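Local coordinates for FACT complex subunit SPT16 (Ashbya gossypii, PDB 6A8M), which probably acts in the FACT complex as a histone chaperone that destabilizes and restores nucleosomes during transcription elongation, with roles in DNA replication and repair, at residues A[299-304]-A[371-376]; A[337-342]-A[382-387]; A[363-368]-A[378-383]. One frame throughout, in Å; residues are numbered along the deposited sequence.

Contact 1. Residues A[299-304]-A[371-376]; sequences CSNISR and LEFRDS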
# COMPACT_ATOMS: atom_id res chain seq x y z
N CYS A 299 -3.01 3.59 1.89
CA CYS A 299 -1.73 3.74 2.58
C CYS A 299 -1.01 5.03 2.22
O CYS A 299 -1.04 5.50 1.08
CB CYS A 299 -0.80 2.59 2.24
SG CYS A 299 -1.44 0.98 2.71
N SER A 300 -0.29 5.57 3.21
CA SER A 300 0.68 6.65 3.05
C SER A 300 1.94 6.28 3.83
O SER A 300 1.96 5.31 4.61
CB SER A 300 0.12 8.01 3.51
OG SER A 300 -0.23 7.95 4.89
N ASN A 301 3.00 7.05 3.60
CA ASN A 301 4.30 6.75 4.19
C ASN A 301 5.05 8.05 4.38
O ASN A 301 4.94 8.95 3.54
CB ASN A 301 5.13 5.80 3.30
CG ASN A 301 6.36 5.30 4.01
OD1 ASN A 301 6.24 4.80 5.12
ND2 ASN A 301 7.54 5.49 3.41
N ILE A 302 5.79 8.16 5.48
CA ILE A 302 6.69 9.29 5.71
C ILE A 302 7.91 8.76 6.46
O ILE A 302 7.77 7.95 7.37
CB ILE A 302 6.02 10.43 6.50
CG1 ILE A 302 6.95 11.66 6.57
CG2 ILE A 302 5.53 9.97 7.91
CD1 ILE A 302 6.28 12.93 7.16
N SER A 303 9.10 9.20 6.04
CA SER A 303 10.33 8.85 6.74
C SER A 303 11.12 10.13 6.94
O SER A 303 11.22 10.95 6.02
CB SER A 303 11.20 7.83 6.00
OG SER A 303 10.58 6.56 5.95
N ARG A 304 11.71 10.28 8.11
CA ARG A 304 12.52 11.45 8.41
C ARG A 304 13.82 10.97 9.04
O ARG A 304 13.89 9.88 9.64
CB ARG A 304 11.81 12.42 9.36
CG ARG A 304 10.55 13.03 8.76
CD ARG A 304 10.94 13.97 7.63
NE ARG A 304 9.84 14.73 7.04
CZ ARG A 304 9.27 14.39 5.88
NH1 ARG A 304 9.65 13.26 5.25
NH2 ARG A 304 8.31 15.15 5.35
N LEU A 371 -4.00 1.00 -2.00
CA LEU A 371 -4.55 -0.06 -1.15
C LEU A 371 -3.47 -1.05 -0.74
O LEU A 371 -3.54 -1.63 0.35
CB LEU A 371 -5.68 -0.78 -1.89
CG LEU A 371 -6.93 0.07 -2.17
CD1 LEU A 371 -7.89 -0.62 -3.14
CD2 LEU A 371 -7.66 0.35 -0.84
N GLU A 372 -2.48 -1.26 -1.60
CA GLU A 372 -1.29 -2.04 -1.27
C GLU A 372 -0.20 -1.08 -0.82
O GLU A 372 0.07 -0.09 -1.51
CB GLU A 372 -0.82 -2.85 -2.48
CG GLU A 372 0.22 -3.91 -2.21
CD GLU A 372 0.38 -4.85 -3.40
OE1 GLU A 372 0.89 -5.96 -3.23
OE2 GLU A 372 -0.03 -4.47 -4.52
N PHE A 373 0.41 -1.35 0.34
CA PHE A 373 1.43 -0.44 0.84
C PHE A 373 2.62 -0.35 -0.11
O PHE A 373 3.11 0.75 -0.41
CB PHE A 373 1.93 -0.86 2.23
CG PHE A 373 2.96 0.07 2.75
CD1 PHE A 373 2.60 1.33 3.17
CD2 PHE A 373 4.32 -0.28 2.74
CE1 PHE A 373 3.54 2.24 3.61
CE2 PHE A 373 5.26 0.63 3.18
CZ PHE A 373 4.87 1.89 3.62
N ARG A 374 3.07 -1.49 -0.62
CA ARG A 374 4.18 -1.55 -1.57
C ARG A 374 3.78 -2.44 -2.74
O ARG A 374 3.60 -3.65 -2.58
CB ARG A 374 5.46 -2.06 -0.91
CG ARG A 374 6.68 -2.04 -1.86
CD ARG A 374 7.89 -2.66 -1.20
NE ARG A 374 9.11 -2.48 -2.01
CZ ARG A 374 9.85 -1.37 -2.01
NH1 ARG A 374 9.50 -0.33 -1.27
NH2 ARG A 374 10.94 -1.31 -2.78
N ASP A 375 3.61 -1.82 -3.90
CA ASP A 375 3.31 -2.56 -5.13
C ASP A 375 4.63 -3.04 -5.73
O ASP A 375 5.35 -2.27 -6.38
CB ASP A 375 2.53 -1.68 -6.09
CG ASP A 375 2.04 -2.44 -7.31
OD1 ASP A 375 2.57 -3.53 -7.63
OD2 ASP A 375 1.13 -1.90 -7.97
N SER A 376 4.93 -4.32 -5.53
CA SER A 376 6.18 -4.90 -6.00
C SER A 376 6.27 -4.97 -7.51
O SER A 376 7.35 -5.21 -8.04
CB SER A 376 6.34 -6.30 -5.42
OG SER A 376 6.40 -6.20 -4.01
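Asn301 OD1 lies against the rim of the Phe373 ring, 3.5 Å from Phe373 CZ, while it is also hydrogen-bonded to Tyr258 OH. The contact lies in the M24 peptidase-like (pita-bread) part of the Spt16 N-terminal region. It joins strand 298-308 to the turn linking hairpin strands 364-368 and 379-381. No hydrogen bond crosses between residues 299-304 and 371-376, so between these two segments the join is by packing, most of it on the Phe373 ring; next door, a backbone bond of Cys299 to Gly370 adds to it. A chi1 of -180° sets Phe373 CG anti to the backbone N, and from there the ring reaches the strand with its CD1-CE1-CZ edge. Along the rim the partners change in order. Cys299 CB meets Phe373 CD1 at 3.7 Å, Ser300 O faces Phe373 CE1 at 3.6 Å, and the Asn301 amide takes the CZ corner. Both oxygens lie in the ring plane, where the C-H groups would probably offer them a slightly positive edge. The amide plane of Asn301 stands 85° from that of the ring, and Asn301 ND2 is bonded to Asn396 OD1, so both ends of the amide are fixed from outside. Leu371 and Glu372 pack on helix 48-57 of the N-terminal lobe, which places the turn between the lobe and the M24 sheet. Cys299 SG, anti to its own carbonyl carbon (chi1 -60°), makes a sulfur-aromatic contact at the ring edge, 5.4 Å from the centroid of Phe373. Its nearest atom across the contact, however, is the backbone: Cys299 SG lies 3.7 Å from Phe373 CA.

Contact 2. Residues A[337-342]-A[382-387]; sequences ATPKQI and NKNDYR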
# COMPACT_ATOMS: atom_id res chain seq x y z
N ALA A 337 7.18 8.27 -17.62
CA ALA A 337 8.49 7.81 -17.17
C ALA A 337 8.41 6.39 -16.63
O ALA A 337 7.42 5.98 -16.03
CB ALA A 337 9.04 8.74 -16.09
N THR A 338 9.51 5.61 -16.88
CA THR A 338 9.62 4.27 -16.30
C THR A 338 10.27 4.34 -14.93
O THR A 338 10.98 5.29 -14.61
CB THR A 338 10.45 3.36 -17.21
OG1 THR A 338 11.78 3.89 -17.33
CG2 THR A 338 9.87 3.25 -18.63
N PRO A 339 10.03 3.33 -14.09
CA PRO A 339 10.81 3.21 -12.85
C PRO A 339 12.31 3.34 -13.07
O PRO A 339 13.02 4.01 -12.30
CB PRO A 339 10.44 1.81 -12.35
CG PRO A 339 9.00 1.62 -12.90
CD PRO A 339 9.00 2.28 -14.22
N LYS A 340 12.81 2.70 -14.13
CA LYS A 340 14.23 2.72 -14.44
C LYS A 340 14.73 4.13 -14.71
O LYS A 340 15.79 4.53 -14.23
CB LYS A 340 14.52 1.82 -15.63
CG LYS A 340 16.00 1.79 -16.04
CD LYS A 340 16.19 0.81 -17.17
CE LYS A 340 17.61 0.88 -17.72
NZ LYS A 340 17.80 -0.02 -18.90
N GLN A 341 13.98 4.92 -15.50
CA GLN A 341 14.40 6.29 -15.76
C GLN A 341 14.44 7.11 -14.47
O GLN A 341 15.35 7.92 -14.27
CB GLN A 341 13.45 6.94 -16.77
CG GLN A 341 13.64 6.43 -18.18
CD GLN A 341 12.52 6.82 -19.12
OE1 GLN A 341 11.40 7.09 -18.70
NE2 GLN A 341 12.82 6.83 -20.41
N ILE A 342 13.46 6.90 -13.59
CA ILE A 342 13.44 7.63 -12.33
C ILE A 342 14.61 7.22 -11.45
O ILE A 342 15.38 8.06 -10.98
CB ILE A 342 12.10 7.39 -11.61
CG1 ILE A 342 10.94 7.94 -12.44
CG2 ILE A 342 12.10 8.03 -10.25
CD1 ILE A 342 9.60 7.36 -12.04
N ASN A 382 16.18 0.04 -11.05
CA ASN A 382 16.74 -0.02 -12.39
C ASN A 382 16.12 -1.13 -13.24
O ASN A 382 16.17 -1.07 -14.48
CB ASN A 382 18.27 -0.19 -12.31
CG ASN A 382 18.90 -0.56 -13.66
OD1 ASN A 382 19.00 -1.75 -14.01
ND2 ASN A 382 19.35 0.44 -14.42
N LYS A 383 15.55 -2.14 -12.61
CA LYS A 383 15.13 -3.32 -13.35
C LYS A 383 13.83 -3.10 -14.12
O LYS A 383 13.68 -3.64 -15.22
CB LYS A 383 14.98 -4.50 -12.38
N ASN A 384 12.93 -2.29 -13.59
CA ASN A 384 11.58 -2.19 -14.15
C ASN A 384 11.59 -1.11 -15.24
O ASN A 384 11.61 0.09 -14.94
CB ASN A 384 10.57 -1.88 -13.04
CG ASN A 384 9.12 -1.96 -13.53
OD1 ASN A 384 8.83 -1.66 -14.69
ND2 ASN A 384 8.22 -2.38 -12.65
N ASP A 385 11.59 -1.54 -16.51
CA ASP A 385 11.43 -0.64 -17.66
C ASP A 385 10.09 -0.88 -18.36
O ASP A 385 9.90 -0.43 -19.49
CB ASP A 385 12.60 -0.78 -18.64
CG ASP A 385 12.72 -2.18 -19.23
OD1 ASP A 385 11.90 -3.05 -18.84
OD2 ASP A 385 13.62 -2.39 -20.08
N TYR A 386 9.16 -1.56 -17.69
CA TYR A 386 7.91 -1.99 -18.31
C TYR A 386 6.66 -1.39 -17.67
O TYR A 386 5.55 -1.77 -18.05
CB TYR A 386 7.79 -3.52 -18.28
CG TYR A 386 7.89 -4.13 -16.90
CD1 TYR A 386 6.76 -4.31 -16.10
CD2 TYR A 386 9.12 -4.51 -16.38
CE1 TYR A 386 6.86 -4.86 -14.83
CE2 TYR A 386 9.22 -5.06 -15.13
CZ TYR A 386 8.09 -5.23 -14.35
OH TYR A 386 8.20 -5.77 -13.10
N ARG A 387 6.81 -0.50 -16.69
CA ARG A 387 5.69 0.29 -16.19
C ARG A 387 5.95 1.75 -16.53
O ARG A 387 7.08 2.16 -16.79
CB ARG A 387 5.50 0.13 -14.67
CG ARG A 387 5.37 -1.31 -14.23
CD ARG A 387 4.09 -1.93 -14.74
NE ARG A 387 2.90 -1.25 -14.23
CZ ARG A 387 2.27 -1.57 -13.10
NH1 ARG A 387 2.73 -2.57 -12.35
NH2 ARG A 387 1.20 -0.90 -12.72
O HOH W 1 16.99 -2.41 -16.66
O HOH W 2 15.70 -0.66 -20.95
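Lys340 and Asn382 bring their backbones together with CA atoms 4.2 Å apart, where the first turn of helix 339-353 meets the loop leading out of strand 379-381. The helix starts with a capping box: Thr338 OG1 accepts from Gln341 N, and Gln341 OE1 accepts from Thr338 N. Lys340 N, a first-turn amide, is taken up by the loop itself, donating to Asn384 O at 3.0 Å through a bent bond (N-H...O 134°). The carbonyl of Arg387 is buried here with no hydrogen-bond partner in the model; Thr338 CA approaches Arg387 O to 3.3 Å in a C-H...O contact, and Pro339 CD also lies close to it. Asn384 CG is anti to its backbone N (chi1 -172°), and the Pro339 ring packs across this side chain obliquely, its CB and CG against Asn384 CB and CG, with Pro339 CG 3.6 Å from Asn384 CG. Lys340 is extended and runs side by side with Asn382, its CG and CD against Asn382 O. The Lys340 ammonium reaches Asp385 through a water that accepts from Lys340 NZ and donates to Asp385 OD2, the charges being too far apart for a direct salt bridge. Asn382 ND2 turns to Asp344 OD1 on the same helix. Within the loop, Asn384 forms an Asx turn: its OD1 accepts from Tyr386 N at 3.0 Å, with a weak second bond from Arg387 N. That same Asn384 OD1 lies 3.2 Å above the plane of the Tyr386 ring, over its centre.

Contact 3. Residues A[363-368]-A[378-383]; sequences KNVGSL and FVLNNK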
# COMPACT_ATOMS: atom_id res chain seq x y z
N LYS A 363 18.78 0.53 -3.44
CA LYS A 363 18.67 0.11 -4.84
C LYS A 363 17.28 0.40 -5.44
O LYS A 363 16.97 -0.08 -6.55
CB LYS A 363 19.03 -1.37 -4.97
CG LYS A 363 20.50 -1.65 -4.64
CD LYS A 363 21.42 -0.88 -5.61
CE LYS A 363 22.92 -1.26 -5.46
NZ LYS A 363 23.77 -0.37 -6.30
N ASN A 364 16.45 1.14 -4.73
CA ASN A 364 15.20 1.63 -5.31
C ASN A 364 14.87 2.94 -4.61
O ASN A 364 15.39 3.23 -3.53
CB ASN A 364 14.06 0.62 -5.13
CG ASN A 364 13.66 0.46 -3.67
OD1 ASN A 364 12.81 1.19 -3.16
ND2 ASN A 364 14.28 -0.49 -2.98
N VAL A 365 13.99 3.74 -5.22
CA VAL A 365 13.56 4.96 -4.55
C VAL A 365 12.07 4.91 -4.24
O VAL A 365 11.41 5.95 -4.14
CB VAL A 365 13.94 6.23 -5.34
CG1 VAL A 365 15.48 6.38 -5.36
CG2 VAL A 365 13.37 6.25 -6.77
N GLY A 366 11.55 3.72 -3.97
CA GLY A 366 10.20 3.62 -3.47
C GLY A 366 9.32 2.81 -4.38
O GLY A 366 9.80 1.96 -5.14
N SER A 367 8.01 3.04 -4.30
CA SER A 367 7.11 2.26 -5.13
C SER A 367 5.79 3.00 -5.31
O SER A 367 5.50 3.96 -4.60
CB SER A 367 6.83 0.89 -4.51
OG SER A 367 5.91 1.02 -3.44
N LEU A 368 5.01 2.52 -6.27
CA LEU A 368 3.58 2.82 -6.26
C LEU A 368 2.98 2.37 -4.93
O LEU A 368 3.38 1.35 -4.37
CB LEU A 368 2.91 2.10 -7.44
CG LEU A 368 1.61 2.61 -8.06
CD1 LEU A 368 1.74 4.00 -8.64
CD2 LEU A 368 1.21 1.60 -9.15
N PHE A 378 5.69 -2.35 -9.27
CA PHE A 378 5.99 -0.98 -9.68
C PHE A 378 6.93 -0.39 -8.64
O PHE A 378 6.64 0.60 -7.99
CB PHE A 378 4.70 -0.18 -9.84
CG PHE A 378 4.80 1.03 -10.75
CD1 PHE A 378 5.91 1.87 -10.72
CD2 PHE A 378 3.76 1.35 -11.61
CE1 PHE A 378 5.99 3.01 -11.55
CE2 PHE A 378 3.82 2.46 -12.45
CZ PHE A 378 4.94 3.29 -12.43
N VAL A 379 8.09 -1.05 -8.45
CA VAL A 379 9.17 -0.55 -7.60
C VAL A 379 10.05 0.37 -8.44
O VAL A 379 10.33 0.08 -9.61
CB VAL A 379 9.98 -1.71 -6.99
CG1 VAL A 379 11.17 -1.19 -6.25
CG2 VAL A 379 9.10 -2.52 -6.01
N LEU A 380 10.50 1.48 -7.84
CA LEU A 380 11.29 2.46 -8.57
C LEU A 380 12.75 2.06 -8.51
O LEU A 380 13.55 2.59 -7.73
CB LEU A 380 11.04 3.86 -8.01
CG LEU A 380 9.58 4.31 -8.03
CD1 LEU A 380 9.41 5.70 -7.39
CD2 LEU A 380 9.05 4.31 -9.46
N ASN A 381 13.11 1.07 -9.33
CA ASN A 381 14.47 0.54 -9.39
C ASN A 381 14.92 0.47 -10.84
O ASN A 381 14.15 0.76 -11.78
CB ASN A 381 14.54 -0.82 -8.71
CG ASN A 381 13.64 -1.86 -9.36
OD1 ASN A 381 13.32 -1.79 -10.55
ND2 ASN A 381 13.25 -2.87 -8.59
N ASN A 382 16.18 0.04 -11.05
CA ASN A 382 16.74 -0.02 -12.39
C ASN A 382 16.12 -1.13 -13.24
O ASN A 382 16.17 -1.07 -14.48
CB ASN A 382 18.27 -0.19 -12.31
CG ASN A 382 18.90 -0.56 -13.66
OD1 ASN A 382 19.00 -1.75 -14.01
ND2 ASN A 382 19.35 0.44 -14.42
N LYS A 383 15.55 -2.14 -12.61
CA LYS A 383 15.13 -3.32 -13.35
C LYS A 383 13.83 -3.10 -14.12
O LYS A 383 13.68 -3.64 -15.22
CB LYS A 383 14.98 -4.50 -12.38
O HOH W 3 18.02 -0.74 -8.91
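Val365 N and Leu380 O meet at 2.8 Å in one of three backbone hydrogen bonds that pair strands 364-368 and 379-381 as an antiparallel beta hairpin, their axes 156° apart. In the five-stranded antiparallel sheet of the M24-like domain, 379-381 is the outermost strand, beside 364-368. The other bonds run from Leu380 N to Gly366 O, nearly straight at 176°, and from Leu368 N to Phe378 O. Between them Ser367 and Val379 form a non-hydrogen-bonded pair. Gly366 has a positive phi, a backbone conformation in which a side chain would press on the carbonyl O of Val365. Leu380 is the centre of an inverse gamma turn, closed by a weak bond from Asn381 N to Val379 O.

Among apolar groups, Val365 CG2 touches Leu380 CB at 3.6 Å, the two side chains crossing at about a right angle. Leu368 CD2 meets Phe378 CD2 at 3.6 Å, and Leu368 CD1 lies over one face of that ring.

Of the polar side chains, Asn364 forms an Asx turn. Its CG stands between the backbone N and the carbonyl carbon (chi1 68°), from where OD1 turns back to accept from Gly366 N at 2.9 Å on a lone pair, and also from Arg374 NH2. An alanine here would probably leave Gly366 N and the Arg374 guanidinium without this shared acceptor and let that arginine end turn more freely.

Backbone bonds thus fix the register, while Leu368 and Phe378 bury one end against Phe395 and a water joins Lys363 O to Asn382 N at the other.

Following the chain, residues 299-304 come first, then 337-342, 363-368 and 371-376, and finally the overlapping 378-383 and 382-387. Contact 1 closes the longest loop, with 66 residues between its segments; contact 2 closes 39 and contact 3 only nine. Contact 1 crosses both others, whereas contact 3 begins inside the loop of contact 2 and ends on the same stretch, sharing Asn382 and Lys383. Contacts 2 and 3 are close neighbours, their centres about 8 Å apart, with Pro339 lying against Phe378. Contact 1 touches contact 3 through the turn, where Asp375 N probably bonds Leu368 O. Together they tie strand 298-308, the edge hairpin of the five-stranded sheet and the start of helix 339-353.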